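Local coordinates for protein interleukin-2 receptor subunit beta (Mus musculus, PDB 6DG5) that probably serves as the signal-transducing beta subunit of the interleukin-2 and interleukin-15 receptors, its extracellular part gripping the cytokine, at residues V30-V35 with I81-E87; P68-T74 with S130-Y135; Y139-R145 with Q182-Q188; R145-L149 with T177-V181. One frame throughout, in Å; residues are numbered along the deposited sequence.

Contact 1: V30-V35 with I81-E87; sequences VTTCHV and INVVCWE
Strand 81-86 and residues 33-35 of strand 33-39 run antiparallel in the N-terminal domain, their short axes 4.6 Å apart at closest approach and 158° between directions. C33 faces C85 and V35 faces V83 as non-hydrogen-bonded pairs; H34 and V84 form the hydrogen-bonded pair between them, with H34 N to V84 O 2.7 Å and V84 N to H34 O 3.0 Å. One step out, W86 N donates to T32 O at 3.0 Å. C33 and C85, both m at chi1, have CA atoms 4.0 Å apart, and C33 SG joins C85 SG at 2.0 Å with chi3 of 107°, a cross-strand disulfide directly linking neighbours. W22 packs against both cysteines. On this same face V35, chi1 t, sets CG1 4.0 Å from I81 CG2, beta-branched residues suiting extended backbone and a buried face. H34 and V84 lie on the other face: H34, chi1 m, turns its imidazole away from the partner strand, so that its CB, 4.0 Å from V84 CG2, makes the side-chain contact. W86, t at chi1, also swings its indole outward, and both rings meet W91 edge-to-face. Ahead of the strand the poorly ordered V30 points toward the partner, V30 CB 3.3 Å from W86 O and V30 CG2 3.7 Å from C85 CB. A covalent bond within a hydrogen-bonded ladder fixes the register of the two strands, as befits an extracellular domain in an oxidising environment.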
loop_
_atom_site.group_PDB
_atom_site.type_symbol
_atom_site.label_atom_id
_atom_site.label_comp_id
_atom_site.label_asym_id
_atom_site.label_seq_id
_atom_site.Cartn_x
_atom_site.Cartn_y
_atom_site.Cartn_z
ATOM N N VAL B 30 35.830 15.692 23.650
ATOM C CA VAL B 30 36.621 16.406 22.652
ATOM C C VAL B 30 35.754 17.405 21.895
ATOM O O VAL B 30 34.544 17.500 22.124
ATOM C CB VAL B 30 37.303 15.425 21.683
ATOM C CG1 VAL B 30 38.445 14.706 22.384
ATOM C CG2 VAL B 30 36.292 14.435 21.149
ATOM N N THR B 31 36.374 18.144 20.973
ATOM C CA THR B 31 35.716 19.297 20.365
ATOM C C THR B 31 34.754 18.894 19.254
ATOM O O THR B 31 33.622 19.389 19.198
ATOM C CB THR B 31 36.764 20.273 19.831
ATOM O OG1 THR B 31 37.736 19.556 19.056
ATOM C CG2 THR B 31 37.461 20.991 20.977
ATOM N N THR B 32 35.182 18.012 18.353
ATOM C CA THR B 32 34.417 17.693 17.156
ATOM C C THR B 32 34.170 16.192 17.064
ATOM O O THR B 32 35.050 15.385 17.382
ATOM C CB THR B 32 35.142 18.204 15.895
ATOM O OG1 THR B 32 34.468 19.365 15.391
ATOM C CG2 THR B 32 35.199 17.141 14.806
ATOM N N CYS B 33 32.956 15.833 16.643
ATOM C CA CYS B 33 32.562 14.453 16.397
ATOM C C CYS B 33 31.703 14.400 15.144
ATOM O O CYS B 33 30.905 15.307 14.890
ATOM C CB CYS B 33 31.779 13.863 17.577
ATOM S SG CYS B 33 32.697 13.674 19.124
ATOM N N HIS B 34 31.858 13.329 14.368
ATOM C CA HIS B 34 31.161 13.176 13.099
ATOM C C HIS B 34 30.428 11.842 13.065
ATOM O O HIS B 34 30.663 10.954 13.888
ATOM C CB HIS B 34 32.126 13.281 11.911
ATOM C CG HIS B 34 32.515 14.684 11.566
ATOM N ND1 HIS B 34 33.000 15.573 12.500
ATOM C CD2 HIS B 34 32.491 15.353 10.388
ATOM C CE1 HIS B 34 33.259 16.728 11.914
ATOM N NE2 HIS B 34 32.959 16.621 10.632
ATOM N N VAL B 35 29.526 11.713 12.094
ATOM C CA VAL B 35 28.731 10.506 11.893
ATOM C C VAL B 35 28.953 10.025 10.467
ATOM O O VAL B 35 28.655 10.750 9.511
ATOM C CB VAL B 35 27.237 10.750 12.160
ATOM C CG1 VAL B 35 26.420 9.539 11.734
ATOM C CG2 VAL B 35 27.004 11.063 13.629
ATOM N N ILE B 81 26.338 2.856 10.541
ATOM C CA ILE B 81 26.506 4.179 11.131
ATOM C C ILE B 81 27.640 4.120 12.146
ATOM O O ILE B 81 27.596 3.334 13.099
ATOM C CB ILE B 81 25.206 4.670 11.780
ATOM C CG1 ILE B 81 24.235 5.134 10.700
ATOM C CG2 ILE B 81 25.490 5.812 12.734
ATOM C CD1 ILE B 81 22.814 5.272 11.170
ATOM N N ASN B 82 28.658 4.948 11.933
ATOM C CA ASN B 82 29.817 5.025 12.807
ATOM C C ASN B 82 29.950 6.444 13.340
ATOM O O ASN B 82 29.769 7.415 12.598
ATOM C CB ASN B 82 31.098 4.625 12.069
ATOM C CG ASN B 82 30.962 3.306 11.336
ATOM O OD1 ASN B 82 31.313 2.251 11.859
ATOM N ND2 ASN B 82 30.449 3.362 10.112
ATOM N N VAL B 83 30.262 6.558 14.627
ATOM C CA VAL B 83 30.510 7.843 15.269
ATOM C C VAL B 83 32.004 7.949 15.531
ATOM O O VAL B 83 32.576 7.122 16.252
ATOM C CB VAL B 83 29.711 7.998 16.571
ATOM C CG1 VAL B 83 29.969 9.365 17.187
ATOM C CG2 VAL B 83 28.229 7.796 16.305
ATOM N N VAL B 84 32.637 8.959 14.941
ATOM C CA VAL B 84 34.066 9.196 15.094
ATOM C C VAL B 84 34.266 10.574 15.705
ATOM O O VAL B 84 33.565 11.530 15.352
ATOM C CB VAL B 84 34.809 9.078 13.748
ATOM C CG1 VAL B 84 34.853 7.627 13.300
ATOM C CG2 VAL B 84 34.137 9.940 12.694
ATOM N N CYS B 85 35.217 10.672 16.631
ATOM C CA CYS B 85 35.520 11.922 17.314
ATOM C C CYS B 85 37.004 12.223 17.177
ATOM O O CYS B 85 37.842 11.342 17.390
ATOM C CB CYS B 85 35.126 11.860 18.793
ATOM S SG CYS B 85 33.349 11.748 19.112
ATOM N N TRP B 86 37.320 13.466 16.828
ATOM C CA TRP B 86 38.702 13.877 16.630
ATOM C C TRP B 86 39.390 14.072 17.976
ATOM O O TRP B 86 38.907 14.823 18.827
ATOM C CB TRP B 86 38.756 15.167 15.813
ATOM C CG TRP B 86 40.129 15.545 15.364
ATOM C CD1 TRP B 86 41.031 16.315 16.038
ATOM C CD2 TRP B 86 40.759 15.175 14.132
ATOM N NE1 TRP B 86 42.185 16.444 15.304
ATOM C CE2 TRP B 86 42.043 15.754 14.130
ATOM C CE3 TRP B 86 40.363 14.409 13.031
ATOM C CZ2 TRP B 86 42.933 15.592 13.070
ATOM C CZ3 TRP B 86 41.248 14.248 11.981
ATOM C CH2 TRP B 86 42.518 14.837 12.008
ATOM N N GLU B 87 40.520 13.391 18.164
ATOM C CA GLU B 87 41.278 13.506 19.404
ATOM C C GLU B 87 42.683 14.023 19.128
ATOM O O GLU B 87 42.922 14.676 18.107
ATOM C CB GLU B 87 41.329 12.159 20.126
ATOM C CG GLU B 87 39.979 11.690 20.646
ATOM C CD GLU B 87 40.003 10.257 21.142
ATOM O OE1 GLU B 87 41.108 9.709 21.343
ATOM O OE2 GLU B 87 38.913 9.675 21.328
#

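Contact 2: P68-T74 with S130-Y135; sequences PESQSLT and SQVSHY
Two irregular loops from different domains meet here with no strand pairing; side-chain acceptors make the cross-links, and the nearest CA pairs are E69 with Q131 at 5.3 Å and Q71 with S133 at 7.1 Å. E69, m at chi1 and chi2, curls its carboxylate so that OE1 accepts from Q131 N at 2.7 Å, while OE2 is taken by a salt bridge to R15. Q131 has positive phi (58°), which bends the chain, and its CG lies 3.4 Å from P68 O. Q71 (chi1 t, chi2 p) uses both ends of its amide: OE1 receives S133 OG at 2.6 Å and also R15, and NE2 donates to L73 O at 2.7 Å within its own loop. S133 OG in turn accepts from Y135 N at 3.0 Å, an ST turn, so one small hydroxyl both gives and receives. Y135, chi1 m, lays CE2 3.5 Å from Q71 CG and OH 3.4 Å from T74 CG2; T74 OG1 is held by D77. The phenol of Y135 and NE2 of H134 each bond an acidic side chain of Neoleukin-2/15. Such a polar junction, with loops of both domains meeting at the bend, is typical of the elbow of a type I cytokine receptor, where the ligand docks.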
loop_
_atom_site.group_PDB
_atom_site.type_symbol
_atom_site.label_atom_id
_atom_site.label_comp_id
_atom_site.label_asym_id
_atom_site.label_seq_id
_atom_site.Cartn_x
_atom_site.Cartn_y
_atom_site.Cartn_z
ATOM N N PRO B 68 13.906 16.220 -2.398
ATOM C CA PRO B 68 13.298 15.847 -1.109
ATOM C C PRO B 68 12.517 14.551 -1.187
ATOM O O PRO B 68 12.520 13.771 -0.226
ATOM C CB PRO B 68 12.388 17.043 -0.786
ATOM C CG PRO B 68 12.837 18.147 -1.697
ATOM C CD PRO B 68 13.348 17.472 -2.928
ATOM N N GLU B 69 11.850 14.294 -2.313
ATOM C CA GLU B 69 11.061 13.088 -2.509
ATOM C C GLU B 69 11.846 11.975 -3.193
ATOM O O GLU B 69 11.239 11.029 -3.707
ATOM C CB GLU B 69 9.800 13.406 -3.318
ATOM C CG GLU B 69 8.876 14.435 -2.678
ATOM C CD GLU B 69 8.051 13.862 -1.541
ATOM O OE1 GLU B 69 7.429 14.651 -0.797
ATOM O OE2 GLU B 69 8.020 12.622 -1.398
ATOM N N SER B 70 13.174 12.063 -3.211
ATOM C CA SER B 70 13.987 11.033 -3.842
ATOM C C SER B 70 14.097 9.821 -2.924
ATOM O O SER B 70 14.334 9.959 -1.721
ATOM C CB SER B 70 15.374 11.572 -4.182
ATOM O OG SER B 70 16.207 11.575 -3.038
ATOM N N GLN B 71 13.923 8.630 -3.498
ATOM C CA GLN B 71 13.957 7.384 -2.732
ATOM C C GLN B 71 15.402 6.907 -2.665
ATOM O O GLN B 71 15.873 6.150 -3.515
ATOM C CB GLN B 71 13.047 6.334 -3.358
ATOM C CG GLN B 71 12.807 5.124 -2.468
ATOM C CD GLN B 71 12.080 5.487 -1.192
ATOM O OE1 GLN B 71 11.078 6.199 -1.217
ATOM N NE2 GLN B 71 12.591 5.011 -0.064
ATOM N N SER B 72 16.112 7.340 -1.622
ATOM C CA SER B 72 17.536 7.043 -1.524
ATOM C C SER B 72 17.806 5.666 -0.929
ATOM O O SER B 72 18.869 5.090 -1.181
ATOM C CB SER B 72 18.240 8.116 -0.692
ATOM O OG SER B 72 17.801 8.082 0.654
ATOM N N LEU B 73 16.877 5.127 -0.145
ATOM C CA LEU B 73 17.061 3.841 0.510
ATOM C C LEU B 73 15.861 2.943 0.245
ATOM O O LEU B 73 14.773 3.410 -0.103
ATOM C CB LEU B 73 17.260 4.007 2.020
ATOM C CG LEU B 73 18.499 4.777 2.472
ATOM C CD1 LEU B 73 18.413 5.085 3.957
ATOM C CD2 LEU B 73 19.760 3.986 2.163
ATOM N N THR B 74 16.070 1.645 0.426
ATOM C CA THR B 74 15.046 0.632 0.207
ATOM C C THR B 74 14.843 -0.192 1.474
ATOM O O THR B 74 15.472 0.040 2.509
ATOM C CB THR B 74 15.411 -0.279 -0.967
ATOM O OG1 THR B 74 16.763 -0.734 -0.823
ATOM C CG2 THR B 74 15.269 0.465 -2.272
ATOM N N SER B 130 4.270 15.488 3.221
ATOM C CA SER B 130 5.434 15.537 2.350
ATOM C C SER B 130 6.415 14.442 2.742
ATOM O O SER B 130 6.393 13.932 3.864
ATOM C CB SER B 130 6.132 16.904 2.409
ATOM O OG SER B 130 5.338 17.916 1.819
ATOM N N GLN B 131 7.280 14.087 1.788
ATOM C CA GLN B 131 8.375 13.139 2.011
ATOM C C GLN B 131 7.865 11.780 2.485
ATOM O O GLN B 131 8.480 11.126 3.332
ATOM C CB GLN B 131 9.402 13.706 2.993
ATOM C CG GLN B 131 10.440 14.598 2.343
ATOM C CD GLN B 131 10.755 15.819 3.175
ATOM O OE1 GLN B 131 11.733 15.844 3.922
ATOM N NE2 GLN B 131 9.924 16.846 3.049
ATOM N N VAL B 132 6.734 11.349 1.938
ATOM C CA VAL B 132 6.165 10.041 2.238
ATOM C C VAL B 132 6.468 9.119 1.067
ATOM O O VAL B 132 6.096 9.408 -0.076
ATOM C CB VAL B 132 4.654 10.125 2.501
ATOM C CG1 VAL B 132 4.111 8.749 2.851
ATOM C CG2 VAL B 132 4.367 11.113 3.616
ATOM N N SER B 133 7.143 8.010 1.351
ATOM C CA SER B 133 7.561 7.099 0.298
ATOM C C SER B 133 6.369 6.352 -0.283
ATOM O O SER B 133 5.388 6.065 0.407
ATOM C CB SER B 133 8.582 6.098 0.834
ATOM O OG SER B 133 8.954 5.165 -0.165
ATOM N N HIS B 134 6.465 6.040 -1.578
ATOM C CA HIS B 134 5.487 5.154 -2.199
ATOM C C HIS B 134 5.512 3.774 -1.559
ATOM O O HIS B 134 4.509 3.054 -1.594
ATOM C CB HIS B 134 5.759 5.048 -3.697
ATOM C CG HIS B 134 7.102 4.475 -4.025
ATOM N ND1 HIS B 134 8.280 5.119 -3.715
ATOM C CD2 HIS B 134 7.455 3.317 -4.630
ATOM C CE1 HIS B 134 9.301 4.385 -4.118
ATOM N NE2 HIS B 134 8.827 3.287 -4.680
ATOM N N TYR B 135 6.651 3.395 -0.969
ATOM C CA TYR B 135 6.757 2.113 -0.282
ATOM C C TYR B 135 5.761 2.013 0.867
ATOM O O TYR B 135 5.209 0.936 1.130
ATOM C CB TYR B 135 8.179 1.921 0.245
ATOM C CG TYR B 135 9.234 1.664 -0.806
ATOM C CD1 TYR B 135 8.960 0.889 -1.925
ATOM C CD2 TYR B 135 10.511 2.190 -0.671
ATOM C CE1 TYR B 135 9.929 0.648 -2.882
ATOM C CE2 TYR B 135 11.486 1.956 -1.618
ATOM C CZ TYR B 135 11.191 1.186 -2.724
ATOM O OH TYR B 135 12.166 0.957 -3.669
#

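Contact 3: Y139-R145 with Q182-Q188; sequences YLEFEAR and QVRVKAQ
Y139 leads into strand 140-148; the segments 140-145 and 182-187 run antiparallel, their axes 4.5 Å apart at closest approach with 150° between directions. Y139 CB lies 4.3 Å from A187 CB, and Y139 OH is hydrogen-bonded to an acidic side chain of Neoleukin-2/15. L140, m then t, sends CD2 to 3.6 Å from V185 CG2 on the apolar face. E141, extended through chi2 (t, t), forms the hydrogen-bonded pair with K186: K186 N to E141 O is 2.9 Å, E141 N to K186 O is a weak 2.7 Å bond, and OE1 of E141 makes a salt bridge with NZ of K186 at 3.3 Å. F142, chi1 m, packs CE1 3.5 Å from V185 CG2, and its ring meets W127 in the fibronectin type-III core. E143 N to R184 O is 3.0 Å and R184 N to E143 O 2.8 Å; in a salt bridge, E143 OE1 accepts from R184 NH2 at 2.7 Å and R184 NE at 3.1 Å. Here the WSXWS motif comes in: R184 and K186 make cation-pi contacts with W195, R145 with W198, part of the Trp-Arg ladder of this family. Small A144 brings its CA within 4.1 Å of V183 CA. R145, p, t, t at chi1 to chi3, pairs with Q182: R145 N to Q182 O is 2.9 Å, and R145 NE and NH2 grip Q182 OE1 at 3.1 and 2.8 Å.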
loop_
_atom_site.group_PDB
_atom_site.type_symbol
_atom_site.label_atom_id
_atom_site.label_comp_id
_atom_site.label_asym_id
_atom_site.label_seq_id
_atom_site.Cartn_x
_atom_site.Cartn_y
_atom_site.Cartn_z
ATOM N N TYR B 139 -0.092 2.861 3.707
ATOM C CA TYR B 139 -0.241 2.522 5.117
ATOM C C TYR B 139 -0.255 3.751 6.018
ATOM O O TYR B 139 0.053 3.638 7.210
ATOM C CB TYR B 139 0.874 1.568 5.549
ATOM C CG TYR B 139 0.805 0.211 4.889
ATOM C CD1 TYR B 139 0.025 -0.802 5.429
ATOM C CD2 TYR B 139 1.521 -0.058 3.728
ATOM C CE1 TYR B 139 -0.041 -2.045 4.832
ATOM C CE2 TYR B 139 1.460 -1.301 3.123
ATOM C CZ TYR B 139 0.677 -2.290 3.681
ATOM O OH TYR B 139 0.607 -3.529 3.091
ATOM N N LEU B 140 -0.620 4.914 5.485
ATOM C CA LEU B 140 -0.590 6.138 6.274
ATOM C C LEU B 140 -1.645 6.108 7.370
ATOM O O LEU B 140 -2.744 5.575 7.190
ATOM C CB LEU B 140 -0.804 7.356 5.377
ATOM C CG LEU B 140 0.396 7.780 4.532
ATOM C CD1 LEU B 140 0.013 8.901 3.581
ATOM C CD2 LEU B 140 1.550 8.200 5.426
ATOM N N GLU B 141 -1.300 6.690 8.515
ATOM C CA GLU B 141 -2.176 6.753 9.674
ATOM C C GLU B 141 -1.995 8.113 10.326
ATOM O O GLU B 141 -0.886 8.650 10.346
ATOM C CB GLU B 141 -1.856 5.634 10.670
ATOM C CG GLU B 141 -3.005 5.238 11.574
ATOM C CD GLU B 141 -2.724 3.955 12.332
ATOM O OE1 GLU B 141 -1.862 3.973 13.236
ATOM O OE2 GLU B 141 -3.353 2.924 12.010
ATOM N N PHE B 142 -3.080 8.671 10.855
ATOM C CA PHE B 142 -3.048 10.021 11.397
ATOM C C PHE B 142 -3.635 10.055 12.798
ATOM O O PHE B 142 -4.584 9.326 13.107
ATOM C CB PHE B 142 -3.804 10.996 10.495
ATOM C CG PHE B 142 -3.165 11.191 9.153
ATOM C CD1 PHE B 142 -2.150 12.115 8.986
ATOM C CD2 PHE B 142 -3.580 10.450 8.059
ATOM C CE1 PHE B 142 -1.559 12.300 7.754
ATOM C CE2 PHE B 142 -2.993 10.629 6.824
ATOM C CZ PHE B 142 -1.979 11.555 6.671
ATOM N N GLU B 143 -3.059 10.911 13.639
ATOM C CA GLU B 143 -3.541 11.160 14.991
ATOM C C GLU B 143 -3.536 12.662 15.222
ATOM O O GLU B 143 -2.504 13.317 15.040
ATOM C CB GLU B 143 -2.670 10.456 16.036
ATOM C CG GLU B 143 -3.379 9.370 16.830
ATOM C CD GLU B 143 -2.557 8.883 18.010
ATOM O OE1 GLU B 143 -1.581 9.571 18.379
ATOM O OE2 GLU B 143 -2.886 7.814 18.568
ATOM N N ALA B 144 -4.684 13.206 15.615
ATOM C CA ALA B 144 -4.819 14.622 15.916
ATOM C C ALA B 144 -5.262 14.803 17.361
ATOM O O ALA B 144 -5.898 13.921 17.947
ATOM C CB ALA B 144 -5.819 15.304 14.970
ATOM N N ARG B 145 -4.919 15.952 17.939
ATOM C CA ARG B 145 -5.356 16.287 19.287
ATOM C C ARG B 145 -5.929 17.696 19.312
ATOM O O ARG B 145 -5.313 18.635 18.798
ATOM C CB ARG B 145 -4.216 16.147 20.308
ATOM C CG ARG B 145 -2.965 16.968 20.043
ATOM C CD ARG B 145 -1.944 16.706 21.141
ATOM N NE ARG B 145 -0.712 17.470 20.976
ATOM C CZ ARG B 145 0.317 17.403 21.816
ATOM N NH1 ARG B 145 0.257 16.607 22.875
ATOM N NH2 ARG B 145 1.404 18.129 21.600
ATOM N N GLN B 182 -3.285 19.876 16.618
ATOM C CA GLN B 182 -2.056 19.356 16.040
ATOM C C GLN B 182 -2.316 17.960 15.494
ATOM O O GLN B 182 -3.105 17.200 16.060
ATOM C CB GLN B 182 -0.924 19.288 17.069
ATOM C CG GLN B 182 -0.407 20.633 17.538
ATOM C CD GLN B 182 0.784 20.494 18.469
ATOM O OE1 GLN B 182 0.684 19.897 19.541
ATOM N NE2 GLN B 182 1.925 21.034 18.054
ATOM N N VAL B 183 -1.639 17.624 14.394
ATOM C CA VAL B 183 -1.789 16.331 13.735
ATOM C C VAL B 183 -0.413 15.704 13.554
ATOM O O VAL B 183 0.603 16.402 13.496
ATOM C CB VAL B 183 -2.516 16.462 12.375
ATOM C CG1 VAL B 183 -3.103 15.130 11.951
ATOM C CG2 VAL B 183 -3.603 17.528 12.444
ATOM N N ARG B 184 -0.385 14.374 13.482
ATOM C CA ARG B 184 0.846 13.640 13.221
ATOM C C ARG B 184 0.525 12.389 12.412
ATOM O O ARG B 184 -0.630 11.965 12.321
ATOM C CB ARG B 184 1.576 13.278 14.521
ATOM C CG ARG B 184 0.750 12.485 15.513
ATOM C CD ARG B 184 1.550 12.231 16.777
ATOM N NE ARG B 184 0.894 11.283 17.671
ATOM C CZ ARG B 184 1.451 10.801 18.778
ATOM N NH1 ARG B 184 2.674 11.179 19.122
ATOM N NH2 ARG B 184 0.788 9.939 19.537
ATOM N N VAL B 185 1.570 11.794 11.830
ATOM C CA VAL B 185 1.418 10.759 10.812
ATOM C C VAL B 185 2.362 9.595 11.100
ATOM O O VAL B 185 3.422 9.765 11.709
ATOM C CB VAL B 185 1.659 11.345 9.399
ATOM C CG1 VAL B 185 3.095 11.828 9.247
ATOM C CG2 VAL B 185 1.303 10.341 8.312
ATOM N N LYS B 186 1.966 8.402 10.651
ATOM C CA LYS B 186 2.742 7.183 10.845
ATOM C C LYS B 186 2.313 6.158 9.801
ATOM O O LYS B 186 1.227 6.257 9.222
ATOM C CB LYS B 186 2.556 6.627 12.263
ATOM C CG LYS B 186 3.588 5.598 12.701
ATOM C CD LYS B 186 3.425 5.254 14.177
ATOM C CE LYS B 186 2.624 3.970 14.379
ATOM N NZ LYS B 186 1.404 3.904 13.519
ATOM N N ALA B 187 3.184 5.175 9.564
ATOM C CA ALA B 187 2.909 4.067 8.649
ATOM C C ALA B 187 3.112 2.756 9.400
ATOM O O ALA B 187 4.242 2.410 9.761
ATOM C CB ALA B 187 3.805 4.134 7.411
ATOM N N GLN B 188 2.026 2.020 9.623
ATOM C CA GLN B 188 2.054 0.838 10.486
ATOM C C GLN B 188 2.118 -0.451 9.661
ATOM O O GLN B 188 1.277 -1.346 9.754
ATOM C CB GLN B 188 0.858 0.856 11.447
ATOM C CG GLN B 188 -0.540 0.636 10.846
ATOM C CD GLN B 188 -0.945 1.685 9.835
ATOM O OE1 GLN B 188 -0.516 2.835 9.909
ATOM N NE2 GLN B 188 -1.776 1.291 8.875
#

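Contact 4: R145-L149 with T177-V181; sequences RRRLL and TSYEV
E180, with most surface covered, stands opposite R147 as the hydrogen-bonded pair of two antiparallel strands, 145-148 and 178-181, whose axes approach to 4.7 Å with 148° between directions. R147 N to E180 O and E180 N to R147 O are both 2.9 Å. The side chains repeat the pairing: R147, p at chi1 and then t, t, runs alongside the strand so that NE and NH2 meet E180 OE1 at 3.0 and 2.9 Å, a salt bridge in which both nitrogens share that single oxygen; the guanidinium also makes a cation-pi contact with W153. Long, flexible, oppositely charged chains suit a solvent-facing strand surface. L149, just past its strand, keeps the ladder going with N to S178 O at 3.1 Å; its CD2 reaches 3.4 Å from E180 OE1 and its CD1 3.6 Å from S178 CB, so the exposed leucine flanks the carboxylate end of E180. Y179, chi1 m, points its CA-to-CB bond away yet lies beside two residues: L148 CD1 is 3.5 Å from its CE2, and R146 CD 3.8 Å from its CD2, while its hydroxyl is bonded to I174 N. R146 and V181 form a non-hydrogen-bonded pair, their CB and CG2 4.1 Å apart, and F204 packs on V181. The whole is one end of the central strand pair of the four-stranded sheet in the fibronectin type-III sandwich of the membrane-proximal receptor domain.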
loop_
_atom_site.group_PDB
_atom_site.type_symbol
_atom_site.label_atom_id
_atom_site.label_comp_id
_atom_site.label_asym_id
_atom_site.label_seq_id
_atom_site.Cartn_x
_atom_site.Cartn_y
_atom_site.Cartn_z
ATOM N N ARG B 145 -4.919 15.952 17.939
ATOM C CA ARG B 145 -5.356 16.287 19.287
ATOM C C ARG B 145 -5.929 17.696 19.312
ATOM O O ARG B 145 -5.313 18.635 18.798
ATOM C CB ARG B 145 -4.216 16.147 20.308
ATOM C CG ARG B 145 -2.965 16.968 20.043
ATOM C CD ARG B 145 -1.944 16.706 21.141
ATOM N NE ARG B 145 -0.712 17.470 20.976
ATOM C CZ ARG B 145 0.317 17.403 21.816
ATOM N NH1 ARG B 145 0.257 16.607 22.875
ATOM N NH2 ARG B 145 1.404 18.129 21.600
ATOM N N ARG B 146 -7.110 17.830 19.907
ATOM C CA ARG B 146 -7.833 19.091 20.005
ATOM C C ARG B 146 -7.783 19.581 21.445
ATOM O O ARG B 146 -8.148 18.842 22.365
ATOM C CB ARG B 146 -9.284 18.914 19.553
ATOM C CG ARG B 146 -10.154 20.147 19.716
ATOM C CD ARG B 146 -11.622 19.777 19.893
ATOM N NE ARG B 146 -11.906 19.284 21.239
ATOM C CZ ARG B 146 -12.074 18.002 21.552
ATOM N NH1 ARG B 146 -11.995 17.069 20.614
ATOM N NH2 ARG B 146 -12.327 17.651 22.807
ATOM N N ARG B 147 -7.335 20.818 21.644
ATOM C CA ARG B 147 -7.256 21.388 22.978
ATOM C C ARG B 147 -7.965 22.732 23.019
ATOM O O ARG B 147 -8.058 23.440 22.013
ATOM C CB ARG B 147 -5.799 21.553 23.451
ATOM C CG ARG B 147 -5.125 22.862 23.060
ATOM C CD ARG B 147 -3.861 23.078 23.882
ATOM N NE ARG B 147 -3.106 24.252 23.454
ATOM C CZ ARG B 147 -2.012 24.698 24.065
ATOM N NH1 ARG B 147 -1.545 24.070 25.136
ATOM N NH2 ARG B 147 -1.384 25.773 23.608
ATOM N N LEU B 148 -8.478 23.063 24.199
ATOM C CA LEU B 148 -9.082 24.368 24.438
ATOM C C LEU B 148 -7.985 25.405 24.642
ATOM O O LEU B 148 -6.923 25.100 25.196
ATOM C CB LEU B 148 -9.990 24.305 25.666
ATOM C CG LEU B 148 -11.396 24.898 25.583
ATOM C CD1 LEU B 148 -12.221 24.155 24.556
ATOM C CD2 LEU B 148 -12.066 24.845 26.945
ATOM N N LEU B 149 -8.231 26.630 24.182
ATOM C CA LEU B 149 -7.227 27.673 24.330
ATOM C C LEU B 149 -7.008 27.997 25.801
ATOM O O LEU B 149 -7.958 28.283 26.537
ATOM C CB LEU B 149 -7.642 28.938 23.569
ATOM C CG LEU B 149 -6.940 29.159 22.227
ATOM C CD1 LEU B 149 -6.915 30.638 21.871
ATOM C CD2 LEU B 149 -5.530 28.584 22.242
ATOM N N THR B 177 -15.917 29.615 20.731
ATOM C CA THR B 177 -14.870 29.015 21.544
ATOM C C THR B 177 -13.650 28.755 20.674
ATOM O O THR B 177 -13.780 28.309 19.530
ATOM C CB THR B 177 -15.354 27.709 22.191
ATOM O OG1 THR B 177 -16.503 27.976 23.003
ATOM C CG2 THR B 177 -14.262 27.097 23.052
ATOM N N SER B 178 -12.468 29.039 21.216
ATOM C CA SER B 178 -11.216 28.932 20.479
ATOM C C SER B 178 -10.523 27.612 20.796
ATOM O O SER B 178 -10.361 27.255 21.968
ATOM C CB SER B 178 -10.291 30.102 20.815
ATOM O OG SER B 178 -10.893 31.342 20.487
ATOM N N TYR B 179 -10.104 26.903 19.751
ATOM C CA TYR B 179 -9.438 25.617 19.878
ATOM C C TYR B 179 -8.078 25.655 19.191
ATOM O O TYR B 179 -7.790 26.538 18.379
ATOM C CB TYR B 179 -10.279 24.487 19.268
ATOM C CG TYR B 179 -11.680 24.358 19.821
ATOM C CD1 TYR B 179 -12.725 25.110 19.299
ATOM C CD2 TYR B 179 -11.962 23.467 20.848
ATOM C CE1 TYR B 179 -14.009 24.986 19.794
ATOM C CE2 TYR B 179 -13.244 23.335 21.347
ATOM C CZ TYR B 179 -14.262 24.098 20.818
ATOM O OH TYR B 179 -15.537 23.969 21.317
ATOM N N GLU B 180 -7.249 24.665 19.518
ATOM C CA GLU B 180 -5.944 24.475 18.901
ATOM C C GLU B 180 -5.781 23.000 18.568
ATOM O O GLU B 180 -6.153 22.133 19.364
ATOM C CB GLU B 180 -4.815 24.949 19.828
ATOM C CG GLU B 180 -3.679 25.685 19.124
ATOM C CD GLU B 180 -2.733 26.370 20.099
ATOM O OE1 GLU B 180 -3.044 26.405 21.310
ATOM O OE2 GLU B 180 -1.677 26.873 19.657
ATOM N N VAL B 181 -5.236 22.714 17.388
ATOM C CA VAL B 181 -5.193 21.354 16.858
ATOM C C VAL B 181 -3.807 21.060 16.296
ATOM O O VAL B 181 -3.224 21.889 15.588
ATOM C CB VAL B 181 -6.276 21.144 15.775
ATOM C CG1 VAL B 181 -5.958 19.926 14.924
ATOM C CG2 VAL B 181 -7.639 20.984 16.423
#

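In the fold
From the N terminus, contact 1 opens first, and strand 79-86 returning beside strand 33-39 closes its loop within the N-terminal domain. Before that closure the chain passes through 68-74, whose partner 130-135 comes only in the second domain, so contact 2 crosses contact 1 and ties the two domains at their elbow. Contacts 3 and 4 come after both and are nested. They lie along one strand pair, 140-148 with 178-187, and share R145; contact 4, closing the shorter loop, falls between the two segments of contact 3. Contact 2 touches contact 3 where V132 CG1 lies 3.7 Å from L140 CD2, continuing the elbow into the four-stranded sheet of the second domain, whereas contacts 1 and 4 are about 44 Å apart between centres.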